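Local coordinates for regulator of Ty1 transposition protein 107 (Saccharomyces cerevisiae, PDB 3T7K) that binds the phosphorylated tail of histone H2A through its C-terminal tandem BRCT repeats during DNA damage repair, at the interface of chains A and B. Coordinates in Å, arbitrary orientation; residue numbers count along the deposited sequence, not the author numbering. Chains: chain A/B, Regulator of Ty1 transposition protein 107.

The interface of chains A and B. Residues chain A 17, 19, 21, 109-111; chain B 132-133.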
loop_
_atom_site.group_PDB
_atom_site.type_symbol
_atom_site.label_atom_id
_atom_site.label_comp_id
_atom_site.label_asym_id
_atom_site.label_seq_id
_atom_site.Cartn_x
_atom_site.Cartn_y
_atom_site.Cartn_z
ATOM N N GLU A 17 -19.507 2.526 -13.066
ATOM C CA GLU A 17 -18.836 1.628 -12.140
ATOM C C GLU A 17 -18.185 2.482 -11.054
ATOM O O GLU A 17 -17.777 3.611 -11.326
ATOM C CB GLU A 17 -17.792 0.809 -12.903
ATOM C CG GLU A 17 -17.047 -0.215 -12.086
ATOM C CD GLU A 17 -15.826 0.366 -11.384
ATOM O OE1 GLU A 17 -15.542 1.588 -11.553
ATOM O OE2 GLU A 17 -15.153 -0.410 -10.666
ATOM N N PRO A 19 -15.258 2.845 -7.866
ATOM C CA PRO A 19 -14.088 2.206 -7.268
ATOM C C PRO A 19 -14.374 1.802 -5.832
ATOM O O PRO A 19 -15.299 2.327 -5.217
ATOM C CB PRO A 19 -13.025 3.310 -7.315
ATOM C CG PRO A 19 -13.786 4.568 -7.321
ATOM C CD PRO A 19 -15.051 4.283 -8.088
ATOM N N TYR A 21 -12.304 1.957 -2.586
ATOM C CA TYR A 21 -11.035 2.468 -2.035
ATOM C C TYR A 21 -10.537 1.670 -0.839
ATOM O O TYR A 21 -9.373 1.809 -0.436
ATOM C CB TYR A 21 -11.151 3.956 -1.677
ATOM C CG TYR A 21 -11.235 4.865 -2.865
ATOM C CD1 TYR A 21 -10.103 5.216 -3.575
ATOM C CD2 TYR A 21 -12.456 5.365 -3.289
ATOM C CE1 TYR A 21 -10.186 6.047 -4.686
ATOM C CE2 TYR A 21 -12.547 6.192 -4.379
ATOM C CZ TYR A 21 -11.422 6.522 -5.082
ATOM O OH TYR A 21 -11.536 7.359 -6.167
ATOM N N ILE A 109 -15.108 8.205 -12.109
ATOM C CA ILE A 109 -14.386 8.619 -10.903
ATOM C C ILE A 109 -12.918 8.243 -11.033
ATOM O O ILE A 109 -12.587 7.086 -11.230
ATOM C CB ILE A 109 -14.975 7.934 -9.663
ATOM C CG1 ILE A 109 -16.447 8.314 -9.511
ATOM C CG2 ILE A 109 -14.187 8.302 -8.416
ATOM C CD1 ILE A 109 -17.192 7.494 -8.475
ATOM N N ASN A 110 -12.032 9.222 -10.926
ATOM C CA ASN A 110 -10.628 8.967 -11.180
ATOM C C ASN A 110 -9.711 9.494 -10.084
ATOM O O ASN A 110 -8.501 9.547 -10.253
ATOM C CB ASN A 110 -10.238 9.577 -12.517
ATOM C CG ASN A 110 -10.683 11.009 -12.634
ATOM O OD1 ASN A 110 -10.421 11.818 -11.747
ATOM N ND2 ASN A 110 -11.402 11.325 -13.709
ATOM N N ILE A 111 -10.286 9.892 -8.961
ATOM C CA ILE A 111 -9.471 10.322 -7.837
ATOM C C ILE A 111 -8.600 9.177 -7.322
ATOM O O ILE A 111 -9.108 8.103 -6.978
ATOM C CB ILE A 111 -10.337 10.864 -6.707
ATOM C CG1 ILE A 111 -11.307 11.911 -7.263
ATOM C CG2 ILE A 111 -9.456 11.452 -5.605
ATOM C CD1 ILE A 111 -10.621 13.060 -7.967
ATOM N N PRO B 132 -7.906 4.157 -9.300
ATOM C CA PRO B 132 -8.310 3.338 -8.156
ATOM C C PRO B 132 -9.031 2.057 -8.587
ATOM O O PRO B 132 -9.488 1.300 -7.728
ATOM C CB PRO B 132 -9.276 4.257 -7.407
ATOM C CG PRO B 132 -9.828 5.127 -8.465
ATOM C CD PRO B 132 -8.700 5.391 -9.400
ATOM N N THR B 133 -9.112 1.819 -9.895
ATOM C CA THR B 133 -9.737 0.611 -10.417
ATOM C C THR B 133 -8.791 -0.090 -11.378
ATOM O O THR B 133 -7.828 0.517 -11.865
ATOM C CB THR B 133 -11.041 0.938 -11.171
ATOM O OG1 THR B 133 -10.757 1.863 -12.233
ATOM C CG2 THR B 133 -12.047 1.565 -10.232
#
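A loop of one tandem BRCT copy, at B:Pro132 and B:Thr133 leading into helix 135-138, packs against two loop segments of the other: A:Glu17 to A:Tyr21, between helix 8-13 and strand 23-27, and A:Ile109 to A:Ile111. B:Pro132 is the centre of the patch. Its CB lies 3.4 Å from A:Tyr21 CE1, so that this corner of the pyrrolidine ring rests over the CE1 rim of the phenol ring, on the face that A:Pro19 also covers. The proline CG, further round the same ring, sits 3.6 Å from A:Tyr21 OH and 3.4 Å from the backbone A:Ile111 O, closing over the place where phenol and carbonyl join. Proline suits this position because its compact, preshaped ring can offer neighbouring carbons to two partners at little entropic cost.

The tyrosine is steadied from within its own chain. Its OH donates a hydrogen bond of 2.7 Å to A:Ile111 O, which lies at the ring edge; the C=O...donor angle is 135° and the donor is tilted 16° from the carbonyl plane. A chi1 of -71°, with CG anti to the carbonyl carbon, carries the ring toward the A:Ile111 loop, while A:Pro19 CB lies 4.1 Å above the plane of the A:Tyr21 ring, near the rim. A phenylalanine here would keep the ring but would probably leave A:Ile111 O without this donor and the surface met by B:Pro132 less firmly fixed.

Beside this, B:Thr133 turns its methyl rather than its hydroxyl to chain A: CG2 is 3.5 Å from A:Pro19 CB. OE1 and OE2 of A:Glu17 both lie 3.7 Å from B:Thr133 CG2, the side chains approaching from opposite directions. Threonine suits the place because its methyl gives a short apolar arm. The patch adds an apolar contact between the two copies in the deposited assembly; the whole interface is not an exact two-fold, so it may be crystal packing rather than a biological dimer.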